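Local coordinates for AztD protein (PDB 6CMK) that acts as a periplasmic zinc chaperone that hands one zinc ion directly to the solute-binding protein AztC of the AztABCD transport system, at residues B[302-307]-B[353-358]; B[36-41]-B[393-398]. All coordinates share one frame; numbering follows the deposited sequence.

Contact 1: residues B[302-307]-B[353-358]; sequences HFVVDP and PRIAVA
The imidazole of His302 packs against the side chain of Arg354, whose CD methylene sits over the centre of one ring face, 3.5 Å from the ring centroid, in a CH-pi contact. With CG anti to the backbone N (chi1 -168°), the ring is carried across to the neighbouring strand, and the two side chains cross at about a right angle. At the ring edge, Ile355 N donates a nearly straight hydrogen bond to His302 ND1 (3.0 Å, 171° at the hydrogen), tilted somewhat from the ring plane. ND1 is thus the acceptor; the bond sets the rotation of the ring, and the methylene bears on one face. The Arg354 chain is bent at chi2, and its NH1 returns to Pro353 O at 2.9 Å.

Further along, the contact is apolar. Val304 CG2 meets Ile355 CG2 at 3.6 Å, while its CG1 packs on Ile355 O. Pro307 CD rests against Val357 CB at 3.8 Å, and the carboxylate of Asp306 flanks Val357 CG1 at about 3.9 Å from OD1. That carboxylate is held by Tyr314 OH on the adjacent strand and by a salt bridge to Arg309 in the loop that follows.

No backbone hydrogen bond joins the segments. Strands 302-305 and 355-358 run nearly parallel, 20° apart, with axes 6.8 Å from each other at closest approach, and each bonds to the next strand of its own sheet. Side chains therefore make the join between the innermost strands of two adjacent blades, the packing expected around the central channel of a beta propeller.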
ATOM      1  N   HIS B 302       3.076 -11.218 -25.323  1.00 15.25           N
ATOM      2  CA  HIS B 302       3.087 -10.253 -24.229  1.00 14.62           C
ATOM      3  C   HIS B 302       2.735 -10.969 -22.932  1.00 18.12           C
ATOM      4  O   HIS B 302       2.104 -12.023 -22.951  1.00 15.77           O
ATOM      5  CB  HIS B 302       2.090  -9.119 -24.503  1.00 14.77           C
ATOM      6  CG  HIS B 302       2.237  -7.947 -23.584  1.00 16.02           C
ATOM      7  ND1 HIS B 302       1.170  -7.387 -22.915  1.00 14.44           N
ATOM      8  CD2 HIS B 302       3.331  -7.235 -23.220  1.00 18.17           C
ATOM      9  CE1 HIS B 302       1.601  -6.366 -22.189  1.00 15.24           C
ATOM     10  NE2 HIS B 302       2.910  -6.256 -22.358  1.00 17.22           N
ATOM     11  N   PHE B 303       3.156 -10.404 -21.801  1.00 15.52           N
ATOM     12  CA  PHE B 303       2.634 -10.893 -20.534  1.00 13.15           C
ATOM     13  C   PHE B 303       2.540  -9.751 -19.527  1.00 12.62           C
ATOM     14  O   PHE B 303       3.195  -8.714 -19.663  1.00 14.51           O
ATOM     15  CB  PHE B 303       3.437 -12.098 -19.981  1.00 16.49           C
ATOM     16  CG  PHE B 303       4.958 -11.937 -19.904  1.00 13.42           C
ATOM     17  CD1 PHE B 303       5.603 -10.712 -19.953  1.00 16.36           C
ATOM     18  CD2 PHE B 303       5.734 -13.088 -19.786  1.00 13.50           C
ATOM     19  CE1 PHE B 303       6.993 -10.641 -19.867  1.00 18.80           C
ATOM     20  CE2 PHE B 303       7.109 -13.029 -19.705  1.00 17.35           C
ATOM     21  CZ  PHE B 303       7.744 -11.805 -19.742  1.00 18.48           C
ATOM     22  N   VAL B 304       1.649  -9.939 -18.546  1.00 13.27           N
ATOM     23  CA  VAL B 304       1.448  -8.983 -17.456  1.00 11.78           C
ATOM     24  C   VAL B 304       0.997  -9.757 -16.230  1.00 11.48           C
ATOM     25  O   VAL B 304       0.454 -10.860 -16.332  1.00 13.99           O
ATOM     26  CB  VAL B 304       0.391  -7.886 -17.762  1.00 17.38           C
ATOM     27  CG1 VAL B 304       0.707  -7.097 -19.033  1.00 31.50           C
ATOM     28  CG2 VAL B 304      -1.025  -8.484 -17.839  1.00 14.09           C
ATOM     29  N   VAL B 305       1.191  -9.154 -15.049  1.00 13.00           N
ATOM     30  CA  VAL B 305       0.681  -9.752 -13.824  1.00 12.68           C
ATOM     31  C   VAL B 305      -0.711  -9.197 -13.540  1.00 15.10           C
ATOM     32  O   VAL B 305      -1.115  -8.142 -14.037  1.00 13.02           O
ATOM     33  CB  VAL B 305       1.623  -9.532 -12.612  1.00 13.93           C
ATOM     34  CG1 VAL B 305       3.043  -9.997 -12.938  1.00 15.17           C
ATOM     35  CG2 VAL B 305       1.611  -8.074 -12.140  1.00 14.32           C
ATOM     36  N   ASP B 306      -1.471  -9.930 -12.739  1.00 13.25           N
ATOM     37  CA  ASP B 306      -2.745  -9.428 -12.251  1.00 11.45           C
ATOM     38  C   ASP B 306      -2.476  -8.732 -10.924  1.00 12.52           C
ATOM     39  O   ASP B 306      -2.070  -9.400  -9.962  1.00 15.39           O
ATOM     40  CB  ASP B 306      -3.752 -10.553 -12.079  1.00 12.95           C
ATOM     41  CG  ASP B 306      -5.173 -10.043 -11.831  1.00 16.26           C
ATOM     42  OD1 ASP B 306      -5.352  -9.085 -11.041  1.00 16.03           O
ATOM     43  OD2 ASP B 306      -6.117 -10.618 -12.413  1.00 14.33           O
ATOM     44  N   PRO B 307      -2.630  -7.409 -10.840  1.00 14.54           N
ATOM     45  CA  PRO B 307      -2.316  -6.705  -9.587  1.00 16.78           C
ATOM     46  C   PRO B 307      -3.352  -6.906  -8.506  1.00 17.74           C
ATOM     47  O   PRO B 307      -3.034  -6.718  -7.324  1.00 16.63           O
ATOM     48  CB  PRO B 307      -2.259  -5.235 -10.023  1.00 18.54           C
ATOM     49  CG  PRO B 307      -3.158  -5.159 -11.212  1.00 22.79           C
ATOM     50  CD  PRO B 307      -3.062  -6.487 -11.904  1.00 20.45           C
ATOM     51  N   PRO B 353      -1.152  -7.610 -30.068  1.00 17.67           N
ATOM     52  CA  PRO B 353      -1.892  -7.354 -28.826  1.00 16.62           C
ATOM     53  C   PRO B 353      -1.011  -7.102 -27.608  1.00 16.75           C
ATOM     54  O   PRO B 353       0.096  -7.631 -27.481  1.00 17.15           O
ATOM     55  CB  PRO B 353      -2.711  -8.635 -28.661  1.00 16.72           C
ATOM     56  CG  PRO B 353      -2.984  -9.041 -30.075  1.00 18.82           C
ATOM     57  CD  PRO B 353      -1.687  -8.781 -30.784  1.00 18.76           C
ATOM     58  N   ARG B 354      -1.548  -6.289 -26.693  1.00 15.98           N
ATOM     59  CA  ARG B 354      -0.973  -6.031 -25.379  1.00 14.77           C
ATOM     60  C   ARG B 354      -2.084  -6.160 -24.344  1.00 16.51           C
ATOM     61  O   ARG B 354      -3.247  -5.850 -24.629  1.00 16.92           O
ATOM     62  CB  ARG B 354      -0.328  -4.629 -25.312  1.00 14.70           C
ATOM     63  CG  ARG B 354       0.845  -4.427 -26.297  1.00 16.18           C
ATOM     64  CD  ARG B 354       2.002  -5.297 -25.844  1.00 16.50           C
ATOM     65  NE  ARG B 354       3.234  -5.130 -26.614  1.00 21.64           N
ATOM     66  CZ  ARG B 354       3.634  -5.918 -27.603  1.00 28.57           C
ATOM     67  NH1 ARG B 354       2.893  -6.943 -27.997  1.00 20.40           N
ATOM     68  NH2 ARG B 354       4.793  -5.671 -28.203  1.00 24.47           N
ATOM     69  N   ILE B 355      -1.715  -6.642 -23.146  1.00 13.98           N
ATOM     70  CA  ILE B 355      -2.641  -6.922 -22.048  1.00 13.58           C
ATOM     71  C   ILE B 355      -2.535  -5.832 -20.987  1.00 17.89           C
ATOM     72  O   ILE B 355      -1.431  -5.404 -20.629  1.00 16.08           O
ATOM     73  CB  ILE B 355      -2.347  -8.285 -21.384  1.00 15.72           C
ATOM     74  CG1 ILE B 355      -2.034  -9.409 -22.379  1.00 17.53           C
ATOM     75  CG2 ILE B 355      -3.502  -8.678 -20.484  1.00 16.87           C
ATOM     76  CD1 ILE B 355      -1.317 -10.590 -21.694  1.00 20.82           C
ATOM     77  N   ALA B 356      -3.680  -5.420 -20.441  1.00 13.18           N
ATOM     78  CA  ALA B 356      -3.730  -4.676 -19.183  1.00 13.57           C
ATOM     79  C   ALA B 356      -4.820  -5.252 -18.290  1.00 14.11           C
ATOM     80  O   ALA B 356      -5.719  -5.952 -18.747  1.00 14.75           O
ATOM     81  CB  ALA B 356      -3.994  -3.177 -19.400  1.00 16.20           C
ATOM     82  N   VAL B 357      -4.739  -4.937 -16.995  1.00 11.66           N
ATOM     83  CA  VAL B 357      -5.736  -5.378 -16.022  1.00 11.48           C
ATOM     84  C   VAL B 357      -6.240  -4.165 -15.250  1.00 15.08           C
ATOM     85  O   VAL B 357      -5.440  -3.361 -14.769  1.00 14.70           O
ATOM     86  CB  VAL B 357      -5.167  -6.420 -15.041  1.00 13.05           C
ATOM     87  CG1 VAL B 357      -6.277  -6.928 -14.116  1.00 15.26           C
ATOM     88  CG2 VAL B 357      -4.529  -7.583 -15.782  1.00 18.13           C
ATOM     89  N   ALA B 358      -7.563  -4.049 -15.116  1.00 14.86           N
ATOM     90  CA  ALA B 358      -8.181  -3.005 -14.309  1.00 13.43           C
ATOM     91  C   ALA B 358      -9.378  -3.600 -13.586  1.00 14.34           C
ATOM     92  O   ALA B 358     -10.242  -4.213 -14.220  1.00 15.61           O
ATOM     93  CB  ALA B 358      -8.633  -1.810 -15.156  1.00 17.52           C
TER

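Contact 2: residues B[36-41]-B[393-398]; sequences WRLFIA and FNIVAV
Ile40 and Ile395 lie side by side and point the same way, with Ile40 CG1 4.0 Å from Ile395 CD1. Leu38 extends this face, setting CD2 against Ala397 CB at 3.9 Å. Here the packing is close: from the neighbouring blade Tyr363 touches Leu38 and Ile395, Ala356 touches Ile395 and Ala358 touches Ala397, and all four residues of this face are buried.

On the other face Phe39 spans two partners. Its CB touches Val396 CG2 at 3.9 Å, and its ring slants across so that CE1 meets Val398 CG2, which comes in at the ring edge; Ile92 and Ser94 pack against the ring from the next blade. This face becomes less enclosed toward Asn394. Val396 and Asn394 are partly exposed, and Ala41 offers only its CB, 4.1 Å from Asn394 CB. Asn394 OD1 finds its partner in Asn69.

Trp36 closes the opposite end: CG is anti to the carbonyl carbon (chi1 -66°), and CE3, on the six-membered ring, comes 3.4 Å from Val398 O. Arg37 leads its guanidinium away to Ser94 O and Asp110 O.

Between the faces, antiparallel backbone bonds pair Arg37 with Val398 and Phe39 with Val396. Phe39 N to Val396 O is the shorter of the latter two, 2.8 Å and 167° at the hydrogen. At Ala41 the regularity breaks: Asn394 O accepts from Ala41 N, but Ala41 O takes Phe393 N in a more bent bond (140°), so Phe393 and Asn394 both face Ala41 in a classic beta bulge. The chemistry is that of a blade closed by main-chain bonds, which fasten the N-terminal strand to the C-terminal one, with the Leu38, Ile40, Ile395 and Ala397 face apolar and the other mixed, Arg37 and Asn394 finding polar partners there.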
ATOM      1  N   TRP B  36     -11.238   3.567 -12.657  1.00 16.30           N
ATOM      2  CA  TRP B  36     -10.087   2.994 -13.339  1.00 15.20           C
ATOM      3  C   TRP B  36     -10.015   3.562 -14.749  1.00 14.01           C
ATOM      4  O   TRP B  36     -11.046   3.774 -15.394  1.00 17.01           O
ATOM      5  CB  TRP B  36     -10.163   1.471 -13.427  1.00 14.84           C
ATOM      6  CG  TRP B  36     -10.083   0.726 -12.112  1.00 13.30           C
ATOM      7  CD1 TRP B  36     -11.066   0.615 -11.175  1.00 14.58           C
ATOM      8  CD2 TRP B  36      -8.981  -0.044 -11.629  1.00 15.71           C
ATOM      9  NE1 TRP B  36     -10.646  -0.170 -10.128  1.00 15.66           N
ATOM     10  CE2 TRP B  36      -9.364  -0.584 -10.380  1.00 13.85           C
ATOM     11  CE3 TRP B  36      -7.707  -0.323 -12.117  1.00 13.42           C
ATOM     12  CZ2 TRP B  36      -8.520  -1.385  -9.632  1.00 13.22           C
ATOM     13  CZ3 TRP B  36      -6.873  -1.122 -11.365  1.00 12.12           C
ATOM     14  CH2 TRP B  36      -7.284  -1.640 -10.135  1.00 12.52           C
ATOM     15  N   ARG B  37      -8.793   3.782 -15.231  1.00 15.52           N
ATOM     16  CA  ARG B  37      -8.574   4.395 -16.532  1.00 15.68           C
ATOM     17  C   ARG B  37      -7.523   3.627 -17.311  1.00 13.98           C
ATOM     18  O   ARG B  37      -6.537   3.151 -16.743  1.00 13.23           O
ATOM     19  CB  ARG B  37      -8.157   5.852 -16.367  1.00 15.87           C
ATOM     20  CG  ARG B  37      -9.314   6.696 -15.901  1.00 17.78           C
ATOM     21  CD  ARG B  37      -8.906   8.085 -15.492  1.00 19.17           C
ATOM     22  NE  ARG B  37     -10.067   8.810 -15.001  1.00 19.69           N
ATOM     23  CZ  ARG B  37     -10.067  10.089 -14.658  1.00 22.21           C
ATOM     24  NH1 ARG B  37      -8.956  10.799 -14.743  1.00 21.84           N
ATOM     25  NH2 ARG B  37     -11.187  10.655 -14.229  1.00 23.64           N
ATOM     26  N   LEU B  38      -7.769   3.491 -18.611  1.00 13.30           N
ATOM     27  CA  LEU B  38      -6.819   2.926 -19.552  1.00 17.86           C
ATOM     28  C   LEU B  38      -6.086   4.045 -20.269  1.00 16.14           C
ATOM     29  O   LEU B  38      -6.683   5.060 -20.636  1.00 17.14           O
ATOM     30  CB  LEU B  38      -7.516   2.064 -20.605  1.00 13.81           C
ATOM     31  CG  LEU B  38      -8.506   1.018 -20.110  1.00 14.19           C
ATOM     32  CD1 LEU B  38      -9.183   0.331 -21.308  1.00 19.47           C
ATOM     33  CD2 LEU B  38      -7.792   0.023 -19.230  1.00 20.17           C
ATOM     34  N   PHE B  39      -4.801   3.828 -20.509  1.00 14.77           N
ATOM     35  CA  PHE B  39      -3.993   4.716 -21.330  1.00 14.65           C
ATOM     36  C   PHE B  39      -3.435   3.879 -22.467  1.00 15.34           C
ATOM     37  O   PHE B  39      -2.772   2.868 -22.223  1.00 14.32           O
ATOM     38  CB  PHE B  39      -2.898   5.372 -20.487  1.00 14.48           C
ATOM     39  CG  PHE B  39      -3.453   6.233 -19.397  1.00 14.65           C
ATOM     40  CD1 PHE B  39      -3.936   5.659 -18.238  1.00 15.59           C
ATOM     41  CD2 PHE B  39      -3.561   7.601 -19.559  1.00 15.54           C
ATOM     42  CE1 PHE B  39      -4.486   6.433 -17.243  1.00 20.15           C
ATOM     43  CE2 PHE B  39      -4.109   8.384 -18.563  1.00 17.07           C
ATOM     44  CZ  PHE B  39      -4.571   7.797 -17.409  1.00 15.88           C
ATOM     45  N   ILE B  40      -3.745   4.277 -23.701  1.00 16.41           N
ATOM     46  CA  ILE B  40      -3.532   3.431 -24.867  1.00 17.68           C
ATOM     47  C   ILE B  40      -2.774   4.230 -25.912  1.00 17.23           C
ATOM     48  O   ILE B  40      -3.244   5.285 -26.357  1.00 19.20           O
ATOM     49  CB  ILE B  40      -4.853   2.911 -25.452  1.00 20.81           C
ATOM     50  CG1 ILE B  40      -5.718   2.254 -24.369  1.00 19.34           C
ATOM     51  CG2 ILE B  40      -4.568   1.913 -26.554  1.00 23.88           C
ATOM     52  CD1 ILE B  40      -7.065   2.907 -24.242  1.00 26.53           C
ATOM     53  N   ALA B  41      -1.626   3.715 -26.320  1.00 17.05           N
ATOM     54  CA  ALA B  41      -0.805   4.357 -27.334  1.00 16.59           C
ATOM     55  C   ALA B  41      -1.049   3.723 -28.697  1.00 18.60           C
ATOM     56  O   ALA B  41      -1.116   2.497 -28.826  1.00 26.01           O
ATOM     57  CB  ALA B  41       0.679   4.257 -26.974  1.00 21.40           C
ATOM     58  N   PHE B 393      -2.304  -0.062 -29.330  1.00 20.40           N
ATOM     59  CA  PHE B 393      -1.150  -0.937 -29.176  1.00 21.32           C
ATOM     60  C   PHE B 393      -0.759  -1.066 -27.706  1.00 21.15           C
ATOM     61  O   PHE B 393      -1.279  -1.937 -27.002  1.00 21.00           O
ATOM     62  CB  PHE B 393      -0.015  -0.387 -30.051  1.00 17.53           C
ATOM     63  CG  PHE B 393       1.237  -1.204 -30.039  1.00 20.40           C
ATOM     64  CD1 PHE B 393       1.196  -2.583 -30.073  1.00 18.76           C
ATOM     65  CD2 PHE B 393       2.466  -0.577 -30.040  1.00 19.85           C
ATOM     66  CE1 PHE B 393       2.364  -3.327 -30.069  1.00 22.31           C
ATOM     67  CE2 PHE B 393       3.629  -1.309 -30.042  1.00 20.38           C
ATOM     68  CZ  PHE B 393       3.585  -2.682 -30.057  1.00 26.66           C
ATOM     69  N   ASN B 394       0.135  -0.210 -27.219  1.00 15.86           N
ATOM     70  CA  ASN B 394       0.556  -0.279 -25.825  1.00 17.99           C
ATOM     71  C   ASN B 394      -0.541   0.217 -24.890  1.00 16.36           C
ATOM     72  O   ASN B 394      -1.262   1.168 -25.194  1.00 17.24           O
ATOM     73  CB  ASN B 394       1.821   0.549 -25.597  1.00 22.57           C
ATOM     74  CG  ASN B 394       3.021  -0.003 -26.332  1.00 27.73           C
ATOM     75  OD1 ASN B 394       3.753   0.732 -27.007  1.00 28.42           O
ATOM     76  ND2 ASN B 394       3.230  -1.300 -26.218  1.00 20.17           N
ATOM     77  N   ILE B 395      -0.647  -0.418 -23.727  1.00 18.53           N
ATOM     78  CA  ILE B 395      -1.738  -0.109 -22.815  1.00 15.94           C
ATOM     79  C   ILE B 395      -1.260  -0.272 -21.377  1.00 15.37           C
ATOM     80  O   ILE B 395      -0.542  -1.219 -21.038  1.00 16.96           O
ATOM     81  CB  ILE B 395      -2.973  -0.992 -23.129  1.00 16.58           C
ATOM     82  CG1 ILE B 395      -4.130  -0.664 -22.186  1.00 17.78           C
ATOM     83  CG2 ILE B 395      -2.624  -2.476 -23.051  1.00 17.81           C
ATOM     84  CD1 ILE B 395      -5.440  -1.306 -22.626  1.00 16.24           C
ATOM     85  N   VAL B 396      -1.648   0.681 -20.530  1.00 14.26           N
ATOM     86  CA  VAL B 396      -1.495   0.554 -19.085  1.00 12.73           C
ATOM     87  C   VAL B 396      -2.789   1.026 -18.436  1.00 14.16           C
ATOM     88  O   VAL B 396      -3.587   1.748 -19.037  1.00 15.67           O
ATOM     89  CB  VAL B 396      -0.286   1.336 -18.514  1.00 14.23           C
ATOM     90  CG1 VAL B 396       1.026   0.783 -19.080  1.00 17.06           C
ATOM     91  CG2 VAL B 396      -0.423   2.839 -18.775  1.00 17.33           C
ATOM     92  N   ALA B 397      -2.996   0.592 -17.193  1.00 13.80           N
ATOM     93  CA  ALA B 397      -4.213   0.886 -16.445  1.00 13.98           C
ATOM     94  C   ALA B 397      -3.866   1.316 -15.027  1.00 11.32           C
ATOM     95  O   ALA B 397      -2.947   0.767 -14.418  1.00 14.23           O
ATOM     96  CB  ALA B 397      -5.133  -0.338 -16.368  1.00 14.02           C
ATOM     97  N   VAL B 398      -4.621   2.276 -14.497  1.00 11.84           N
ATOM     98  CA  VAL B 398      -4.505   2.675 -13.096  1.00 13.00           C
ATOM     99  C   VAL B 398      -5.900   2.745 -12.489  1.00 13.06           C
ATOM    100  O   VAL B 398      -6.909   2.811 -13.193  1.00 12.80           O
ATOM    101  CB  VAL B 398      -3.792   4.040 -12.912  1.00 14.81           C
ATOM    102  CG1 VAL B 398      -2.402   4.020 -13.536  1.00 14.83           C
ATOM    103  CG2 VAL B 398      -4.633   5.195 -13.470  1.00 18.27           C
TER

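Overall arrangement
The two contacts lie side by side in the propeller, their centres 10 Å apart, and they touch: Arg354 CB packs on Phe393 O, and Ala356 CB on Ile395 CG1. Contact 2 is within one sheet, where strands 32-42 and 392-403 meet from the two ends of the chain; contact 1 is between sheets, strand 300-305 heading one blade and strand 355-358 the next. Along the chain, the segments of contact 1 fall between the two strands that contact 2 brings together. Strand 355-358 turns Ile355 and Val357 to strand 300-305 and Ala356 and Ala358 to the sheet of 392-403, linking consecutive blades into the ring that encloses the zinc-binding histidines His126, His169 and His216.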